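Local atomic coordinates of cortical-lytic enzyme (Clostridium perfringens, PDB entry 5JIP), a protein that is a muramidase of glycoside hydrolase family 25 that takes part in breaking down the spore cortex peptidoglycan during germination, probably through lysozyme activity. Residues S45-G48 with K49-D53; A85-Q88 with A89-I93; D53-F56 with L57-K61; W130-R133 with F134-F138. One frame throughout, in Å; residues are numbered along the deposited sequence.

Contact 1: residues S45-G48 with K49-D53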
# COMPACT_ATOMS: atom_id res chain seq x y z
N SER A 45 32.63 -10.80 2.06
CA SER A 45 33.90 -10.14 1.81
C SER A 45 34.71 -10.00 3.10
O SER A 45 35.69 -9.24 3.13
CB SER A 45 33.62 -8.78 1.17
OG SER A 45 32.95 -8.92 -0.09
N GLY A 46 34.32 -10.73 4.14
CA GLY A 46 34.95 -10.62 5.44
C GLY A 46 36.42 -11.01 5.45
O GLY A 46 37.18 -10.55 6.32
N THR A 47 36.84 -11.86 4.52
CA THR A 47 38.25 -12.24 4.45
C THR A 47 39.10 -11.26 3.65
O THR A 47 40.31 -11.49 3.53
CB THR A 47 38.42 -13.65 3.83
OG1 THR A 47 38.12 -13.61 2.43
CG2 THR A 47 37.55 -14.67 4.55
N GLY A 48 38.51 -10.18 3.10
CA GLY A 48 39.23 -9.21 2.30
C GLY A 48 38.96 -9.28 0.82
O GLY A 48 39.31 -8.35 0.09
N LYS A 49 38.33 -10.36 0.35
CA LYS A 49 37.89 -10.48 -1.03
C LYS A 49 36.55 -11.21 -1.03
O LYS A 49 36.21 -11.92 -0.08
CB LYS A 49 38.90 -11.23 -1.91
CG LYS A 49 38.96 -12.75 -1.69
CD LYS A 49 39.76 -13.46 -2.80
CE LYS A 49 39.48 -14.96 -2.83
NZ LYS A 49 40.69 -15.76 -3.21
N LEU A 50 35.81 -11.04 -2.13
CA LEU A 50 34.52 -11.70 -2.30
C LEU A 50 34.70 -13.22 -2.41
O LEU A 50 35.44 -13.71 -3.28
CB LEU A 50 33.83 -11.16 -3.55
CG LEU A 50 32.36 -11.54 -3.80
CD1 LEU A 50 32.14 -13.00 -4.21
CD2 LEU A 50 31.53 -11.22 -2.59
N ARG A 51 34.02 -13.96 -1.55
CA ARG A 51 33.97 -15.42 -1.64
C ARG A 51 32.52 -15.88 -1.64
O ARG A 51 31.75 -15.53 -0.74
CB ARG A 51 34.71 -16.06 -0.47
CG ARG A 51 36.19 -15.81 -0.50
CD ARG A 51 36.88 -16.39 0.70
NE ARG A 51 38.33 -16.46 0.45
CZ ARG A 51 39.19 -17.06 1.26
NH1 ARG A 51 38.78 -17.64 2.39
NH2 ARG A 51 40.48 -17.06 0.92
N ILE A 52 32.18 -16.75 -2.60
CA ILE A 52 30.89 -17.41 -2.54
C ILE A 52 30.92 -18.41 -1.41
O ILE A 52 31.93 -19.09 -1.18
CB ILE A 52 30.57 -18.11 -3.88
CG1 ILE A 52 29.16 -18.68 -3.85
CG2 ILE A 52 31.52 -19.27 -4.13
CD1 ILE A 52 28.64 -19.11 -5.22
N ASP A 53 29.84 -18.47 -0.64
CA ASP A 53 29.75 -19.46 0.41
C ASP A 53 29.76 -20.85 -0.22
O ASP A 53 29.12 -21.09 -1.24
CB ASP A 53 28.47 -19.23 1.24
CG ASP A 53 28.26 -20.31 2.29
OD1 ASP A 53 27.84 -21.42 1.92
OD2 ASP A 53 28.52 -20.06 3.49
O HOH W 1 35.40 -13.34 2.30

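Contact 2: residues A85-Q88 with A89-I93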
# COMPACT_ATOMS: atom_id res chain seq x y z
N ALA A 85 30.97 -0.43 -2.18
CA ALA A 85 29.58 -0.81 -1.92
C ALA A 85 28.89 -1.22 -3.21
O ALA A 85 28.11 -2.19 -3.23
CB ALA A 85 28.84 0.34 -1.25
N VAL A 86 29.19 -0.52 -4.31
CA VAL A 86 28.65 -0.89 -5.61
C VAL A 86 29.21 -2.24 -6.04
O VAL A 86 28.49 -3.10 -6.55
CB VAL A 86 28.95 0.21 -6.65
CG1 VAL A 86 28.49 -0.19 -8.03
CG2 VAL A 86 28.31 1.51 -6.23
N ILE A 87 30.52 -2.44 -5.87
CA ILE A 87 31.13 -3.70 -6.26
C ILE A 87 30.52 -4.86 -5.50
O ILE A 87 30.20 -5.91 -6.08
CB ILE A 87 32.65 -3.65 -6.06
CG1 ILE A 87 33.27 -2.72 -7.10
CG2 ILE A 87 33.27 -5.07 -6.10
CD1 ILE A 87 34.67 -2.30 -6.75
N GLN A 88 30.40 -4.72 -4.18
CA GLN A 88 29.87 -5.82 -3.39
C GLN A 88 28.40 -6.06 -3.72
O GLN A 88 27.97 -7.21 -3.81
CB GLN A 88 30.07 -5.57 -1.91
CG GLN A 88 31.52 -5.82 -1.49
CD GLN A 88 31.79 -5.49 -0.07
OE1 GLN A 88 31.09 -5.93 0.85
NE2 GLN A 88 32.85 -4.72 0.15
N ALA A 89 27.63 -4.99 -3.93
CA ALA A 89 26.24 -5.20 -4.33
C ALA A 89 26.16 -5.94 -5.66
O ALA A 89 25.35 -6.88 -5.81
CB ALA A 89 25.49 -3.87 -4.42
N ASP A 90 26.99 -5.56 -6.63
CA ASP A 90 26.96 -6.26 -7.90
C ASP A 90 27.38 -7.72 -7.74
O ASP A 90 26.84 -8.60 -8.42
CB ASP A 90 27.86 -5.57 -8.93
CG ASP A 90 27.26 -4.29 -9.49
OD1 ASP A 90 26.07 -3.99 -9.24
OD2 ASP A 90 27.98 -3.58 -10.19
N GLN A 91 28.36 -7.99 -6.87
CA GLN A 91 28.81 -9.37 -6.67
C GLN A 91 27.72 -10.21 -6.03
O GLN A 91 27.50 -11.37 -6.41
CB GLN A 91 30.06 -9.38 -5.79
CG GLN A 91 31.32 -8.85 -6.48
CD GLN A 91 32.46 -8.56 -5.49
OE1 GLN A 91 32.22 -8.28 -4.32
NE2 GLN A 91 33.69 -8.62 -5.97
N PHE A 92 27.04 -9.65 -5.03
CA PHE A 92 25.93 -10.32 -4.36
C PHE A 92 24.81 -10.65 -5.35
O PHE A 92 24.29 -11.77 -5.36
CB PHE A 92 25.46 -9.42 -3.22
CG PHE A 92 24.38 -10.01 -2.34
CD1 PHE A 92 24.34 -11.36 -2.02
CD2 PHE A 92 23.41 -9.17 -1.80
CE1 PHE A 92 23.36 -11.86 -1.19
CE2 PHE A 92 22.43 -9.68 -0.97
CZ PHE A 92 22.39 -11.02 -0.67
N ILE A 93 24.46 -9.69 -6.20
CA ILE A 93 23.44 -9.88 -7.22
C ILE A 93 23.79 -11.07 -8.11
O ILE A 93 22.94 -11.87 -8.48
CB ILE A 93 23.27 -8.59 -8.04
CG1 ILE A 93 22.56 -7.54 -7.19
CG2 ILE A 93 22.50 -8.83 -9.35
CD1 ILE A 93 22.65 -6.13 -7.77

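Contact 3: residues D53-F56 with L57-K61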
# COMPACT_ATOMS: atom_id res chain seq x y z
N ASP A 53 29.84 -18.47 -0.64
CA ASP A 53 29.75 -19.46 0.41
C ASP A 53 29.76 -20.85 -0.22
O ASP A 53 29.12 -21.09 -1.24
CB ASP A 53 28.47 -19.23 1.24
CG ASP A 53 28.26 -20.31 2.29
OD1 ASP A 53 27.84 -21.42 1.92
OD2 ASP A 53 28.52 -20.06 3.49
N ASN A 54 30.55 -21.77 0.36
CA ASN A 54 30.81 -23.04 -0.30
C ASN A 54 29.65 -24.04 -0.24
O ASN A 54 29.73 -25.08 -0.90
CB ASN A 54 32.06 -23.68 0.29
CG ASN A 54 33.31 -22.93 -0.12
OD1 ASN A 54 33.54 -22.71 -1.32
ND2 ASN A 54 34.09 -22.48 0.86
N LYS A 55 28.60 -23.76 0.54
CA LYS A 55 27.39 -24.57 0.54
C LYS A 55 26.19 -23.84 -0.04
O LYS A 55 25.14 -24.47 -0.22
CB LYS A 55 27.06 -25.04 1.97
CG LYS A 55 28.04 -26.07 2.55
CD LYS A 55 27.81 -27.41 1.93
CE LYS A 55 28.45 -28.50 2.75
NZ LYS A 55 28.26 -29.83 2.11
N PHE A 56 26.31 -22.55 -0.38
CA PHE A 56 25.15 -21.79 -0.82
C PHE A 56 24.43 -22.46 -1.99
O PHE A 56 23.21 -22.68 -1.94
CB PHE A 56 25.55 -20.37 -1.18
CG PHE A 56 24.44 -19.59 -1.80
CD1 PHE A 56 23.23 -19.45 -1.14
CD2 PHE A 56 24.58 -19.01 -3.05
CE1 PHE A 56 22.18 -18.78 -1.70
CE2 PHE A 56 23.54 -18.33 -3.63
CZ PHE A 56 22.32 -18.21 -2.95
N LEU A 57 25.14 -22.77 -3.07
CA LEU A 57 24.45 -23.31 -4.22
C LEU A 57 23.71 -24.59 -3.86
O LEU A 57 22.53 -24.76 -4.18
CB LEU A 57 25.43 -23.55 -5.37
CG LEU A 57 26.18 -22.32 -5.87
CD1 LEU A 57 27.09 -22.72 -7.01
CD2 LEU A 57 25.21 -21.25 -6.30
N GLU A 58 24.35 -25.46 -3.10
CA GLU A 58 23.73 -26.72 -2.74
C GLU A 58 22.55 -26.51 -1.81
O GLU A 58 21.49 -27.13 -1.99
CB GLU A 58 24.77 -27.60 -2.07
CG GLU A 58 24.24 -28.81 -1.38
CD GLU A 58 25.31 -29.60 -0.61
OE1 GLU A 58 26.52 -29.38 -0.83
OE2 GLU A 58 24.94 -30.43 0.24
N PHE A 59 22.73 -25.64 -0.81
CA PHE A 59 21.68 -25.40 0.16
C PHE A 59 20.47 -24.74 -0.49
O PHE A 59 19.32 -25.07 -0.17
CB PHE A 59 22.22 -24.51 1.28
CG PHE A 59 23.08 -25.22 2.32
CD1 PHE A 59 23.33 -26.58 2.27
CD2 PHE A 59 23.63 -24.50 3.36
CE1 PHE A 59 24.09 -27.20 3.25
CE2 PHE A 59 24.41 -25.11 4.32
CZ PHE A 59 24.62 -26.48 4.27
N ALA A 60 20.71 -23.75 -1.35
CA ALA A 60 19.60 -23.02 -1.97
C ALA A 60 18.83 -23.93 -2.92
O ALA A 60 17.60 -23.85 -3.01
CB ALA A 60 20.11 -21.78 -2.71
N LYS A 61 19.54 -24.78 -3.65
CA LYS A 61 18.86 -25.69 -4.57
C LYS A 61 17.94 -26.64 -3.82
O LYS A 61 16.80 -26.89 -4.25
CB LYS A 61 19.87 -26.47 -5.38
CG LYS A 61 19.26 -27.23 -6.53
CD LYS A 61 20.33 -27.87 -7.39
CE LYS A 61 19.74 -28.38 -8.71
NZ LYS A 61 20.79 -28.99 -9.58
O HOH W 2 28.16 -22.85 -3.14
O HOH W 3 27.20 -25.46 -2.89
O HOH W 4 28.21 -27.81 -1.73

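Contact 4: residues W130-R133 with F134-F138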
# COMPACT_ATOMS: atom_id res chain seq x y z
N TRP A 130 27.97 3.97 3.32
CA TRP A 130 28.35 2.76 2.60
C TRP A 130 27.17 1.80 2.48
O TRP A 130 26.88 1.29 1.39
CB TRP A 130 29.53 2.09 3.30
CG TRP A 130 30.11 0.98 2.52
CD1 TRP A 130 31.19 1.03 1.69
CD2 TRP A 130 29.63 -0.37 2.48
NE1 TRP A 130 31.41 -0.21 1.13
CE2 TRP A 130 30.46 -1.08 1.60
CE3 TRP A 130 28.57 -1.05 3.10
CZ2 TRP A 130 30.29 -2.46 1.34
CZ3 TRP A 130 28.39 -2.39 2.83
CH2 TRP A 130 29.25 -3.08 1.96
N ILE A 131 26.45 1.57 3.58
CA ILE A 131 25.26 0.72 3.54
C ILE A 131 24.23 1.28 2.57
O ILE A 131 23.66 0.55 1.75
CB ILE A 131 24.68 0.58 4.95
CG1 ILE A 131 25.69 -0.09 5.85
CG2 ILE A 131 23.31 -0.14 4.90
CD1 ILE A 131 25.28 -0.06 7.30
N ASP A 132 23.98 2.58 2.66
CA ASP A 132 22.98 3.24 1.84
C ASP A 132 23.32 3.13 0.36
O ASP A 132 22.44 2.97 -0.49
CB ASP A 132 22.90 4.70 2.29
CG ASP A 132 21.59 5.38 1.95
OD1 ASP A 132 20.57 4.69 1.73
OD2 ASP A 132 21.59 6.62 1.93
N ARG A 133 24.61 3.22 0.02
CA ARG A 133 25.01 3.07 -1.37
C ARG A 133 24.80 1.65 -1.85
O ARG A 133 24.34 1.42 -2.98
CB ARG A 133 26.49 3.47 -1.53
CG ARG A 133 27.08 3.15 -2.91
CD ARG A 133 26.42 3.95 -4.03
NE ARG A 133 26.55 5.39 -3.80
CZ ARG A 133 27.56 6.14 -4.24
NH1 ARG A 133 27.58 7.44 -3.96
NH2 ARG A 133 28.54 5.61 -4.95
N PHE A 134 25.15 0.68 -1.00
CA PHE A 134 24.89 -0.73 -1.31
C PHE A 134 23.40 -0.94 -1.55
O PHE A 134 22.99 -1.50 -2.57
CB PHE A 134 25.39 -1.60 -0.17
CG PHE A 134 25.34 -3.10 -0.46
CD1 PHE A 134 24.12 -3.78 -0.48
CD2 PHE A 134 26.50 -3.81 -0.70
CE1 PHE A 134 24.07 -5.16 -0.75
CE2 PHE A 134 26.45 -5.20 -0.96
CZ PHE A 134 25.24 -5.86 -0.99
N ARG A 135 22.57 -0.42 -0.65
CA ARG A 135 21.12 -0.51 -0.82
C ARG A 135 20.66 0.11 -2.15
O ARG A 135 19.83 -0.47 -2.87
CB ARG A 135 20.44 0.16 0.37
CG ARG A 135 18.92 0.21 0.30
CD ARG A 135 18.42 1.56 -0.13
NE ARG A 135 18.68 2.56 0.91
CZ ARG A 135 17.84 2.90 1.88
NH1 ARG A 135 16.64 2.37 1.95
NH2 ARG A 135 18.20 3.82 2.78
N ASP A 136 21.15 1.31 -2.48
CA ASP A 136 20.71 1.96 -3.72
C ASP A 136 21.06 1.13 -4.94
O ASP A 136 20.25 0.96 -5.86
CB ASP A 136 21.33 3.37 -3.84
CG ASP A 136 20.71 4.38 -2.88
OD1 ASP A 136 19.63 4.11 -2.31
OD2 ASP A 136 21.31 5.46 -2.71
N ARG A 137 22.29 0.64 -5.01
CA ARG A 137 22.69 -0.20 -6.13
C ARG A 137 21.87 -1.47 -6.18
O ARG A 137 21.36 -1.86 -7.24
CB ARG A 137 24.18 -0.54 -6.02
CG ARG A 137 24.72 -1.38 -7.18
CD ARG A 137 24.66 -0.61 -8.47
NE ARG A 137 25.51 -1.23 -9.48
CZ ARG A 137 25.95 -0.61 -10.56
NH1 ARG A 137 25.61 0.66 -10.79
NH2 ARG A 137 26.73 -1.27 -11.41
N PHE A 138 21.74 -2.15 -5.03
CA PHE A 138 21.05 -3.44 -5.01
C PHE A 138 19.61 -3.31 -5.50
O PHE A 138 19.17 -4.07 -6.38
CB PHE A 138 21.07 -4.04 -3.62
CG PHE A 138 20.53 -5.43 -3.61
CD1 PHE A 138 21.36 -6.50 -3.88
CD2 PHE A 138 19.15 -5.66 -3.45
CE1 PHE A 138 20.86 -7.78 -3.93
CE2 PHE A 138 18.65 -6.95 -3.50
CZ PHE A 138 19.48 -8.00 -3.73

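Contact 1: residues S45-G48 with K49-D53
Lys49 O faces back across the turn and is met by Ser45 CA at 3.5 Å, a CA-H...O contact that is nearly straight, with 165° at the hydrogen. The same oxygen takes a hydrogen bond from water 1 at 2.9 Å. That water in turn accepts from Thr47 N at 3.0 Å, so it bridges the two limbs of the loop. The loop is a type I beta turn from Ser45 to Gly48, closed by Gly48 N to Ser45 O at 3.0 Å. Gly48 ends the turn with a positive phi of 106°, a conformation suited to glycine.

Leu50 comes next. Its CD2 methyl lies 3.7 Å from Ser45 OG, a plain packing contact. Both side chains also touch His74 of strand 70-75.

Arg51 opens the short strand 51-52, whose partner is strand 38-44. Its side chain crosses that of Thr47 at about a right angle. Thr47 OG1 sits over one face of the guanidinium, displaced toward its rim, 3.5 Å from Arg51 NE. No N-H is aimed at the hydroxyl from there. Thr47 chi1 of 71° sets OG1 between the backbone N and the carbonyl carbon, which turns it to Arg51.

The segments therefore meet through a water bridge, a CA-H...O contact and van der Waals packing, with no direct hydrogen bond between them. Their polar link runs through the water, as expected of a surface loop.

Contact 2: residues A85-Q88 with A89-I93
Ile87 and Gln91 lie side by side and point the same way. The CG2 methyl of Ile87 rests 3.6 Å from Gln91 NE2, against the amide end of the longer chain. With chi1 near -71°, Gln91 CG stays beside its own backbone N and passes 3.2 Å from Ile87 O. Gln91 OE1 lies over Gln88, 3.5 Å from Gln88 CA. The two glutamine amide planes are 34° apart. One residue earlier, Val86 and Asp90 also run alongside each other, and Val86 CG1 approaches Asp90 OD2 at 4.1 Å.

Under these side chains is regular alpha-helical bonding. Ala89, Asp90, Gln91 and Phe92 donate from their backbone N to the carbonyl O of Ala85, Val86, Ile87 and Gln88 in turn, each at 2.9 Å. The stretch belongs to helix 83-100, the crossover helix of a beta-alpha-beta unit between strands 70-75 and 111-113. This is the repeating element of the TIM-barrel-like fold of the family.

The polar ends are fixed from further out. Gln88 is buried and both ends of its amide are satisfied: OE1 accepts from His74 NE2, and NE2 donates to Lys77 O. These two bonds set which way round the amide sits. Asp90 OD1 forms a salt bridge with Arg137 NE, which ties this helix to helix 124-142. The Phe92 ring leads away from residues 85-88; it meets the ring of Phe138 and touches Ala42 and Ser43 of strand 38-44.

Contact 3: residues D53-F56 with L57-K61
Lys55 lays its CB over the face of the Phe59 ring. The carbon is 3.6 Å from the ring centroid and 12° off the ring normal, a CH-pi contact close to the ring centre. The lysine chain bends at chi2 (-75°) and then runs alongside Glu58, pointing the same way. Lys55 NZ reaches Glu58 OE1 at 3.4 Å, a salt bridge with a weak hydrogen bond. One side chain thus gives its aliphatic root to an aromatic ring and its charged end to a carboxylate. Water 4 also donates to Glu58 OE1 and to Asn54 O. Phe56 points elsewhere and approaches Ala60 obliquely, with its CE1 3.8 Å from Ala60 CB.

The backbone here starts the helix. Lys55 O accepts from Phe59 N at 2.7 Å, and Phe56 O accepts from Ala60 N at 2.8 Å. Ahead of them, Asp53 OD1 caps Lys55 N at 2.8 Å, met from above the carboxylate plane. Water 2 links Asp53 O to Leu57 N, and water 3 links Asn54 O to Glu58 N.

The cap is itself held in place, since Asp53 OD2 makes a salt bridge with Arg41 NE and accepts a hydrogen bond from Glu21 N. Helix 56-66 packs on strand 38-44, where Phe56, Phe59 and Ala60 all touch Leu40. Phe28 meets the Phe59 ring edge-to-face. Phe56 and Leu57 lean on helix 83-100 through Val95 and Gln98.

Contact 4: residues W130-R133 with F134-F138
Phe134, Arg135, Asp136 and Arg137 donate from their backbone N to the carbonyl O of Trp130, Ile131, Asp132 and Arg133, the regular i to i+4 pattern of helix 124-142. On one flank Arg135 turns back and grips Asp132 OD1 side-on with two nitrogens, NH2 at 2.7 Å and NE at 3.0 Å. Both bonds lie close to the guanidinium plane. NH2 comes from the syn side of the carboxylate, while NE meets the oxygen nearly along its C-O direction. Bends at chi2 (-101°) and chi3 (-69°) fold the arginine chain back to this oxygen.

Asp136 OD1 is 4.2 Å from Asp132 OD1, like charges close together. Lys280 of the second subunit bridges to both oxygens. Asp136 OD1 is a long 3.7 Å from Arg135 NE, off the guanidinium plane, a charge-only approach. Arg135 NH1 has a further salt bridge to Asp172.

On the buried flank, the side chains of Trp130 and Phe134 lie side by side, their ring planes obliquely inclined. Trp130 CH2 meets Phe134 CD2 at 3.9 Å. Trp130 NE1 bonds to Ser84 OG, and Phe134 packs on Leu112 of strand 111-113. The helix is the crossover between parallel strands 111-113 and 147-151.

Two carboxylates this close would be expected to repel. Arg135 and this lysine probably offset that, so this side of the helix takes part in the contact between subunits.

Contact 1 is a surface loop, whereas contacts 2, 3 and 4 each have a buried flank on a helix. Contact 1 runs into contact 3 through Asp53, which ends one and caps the helix of the other. Water bridges occur in both of these loop-bearing contacts. Contacts 2 and 4 lie within neighbouring crossover helices, 83-100 and 124-142. Their centres are about 9 Å apart, and the Asp90–Arg137 salt bridge spans them. Contact 2 also touches contact 1, with Leu50 and Ser45 packed on Gln91 and Gln88. No salt bridge joins the segments of contact 1 or of contact 2; contact 3 has one weak pair, and contact 4 a network that reaches the second subunit.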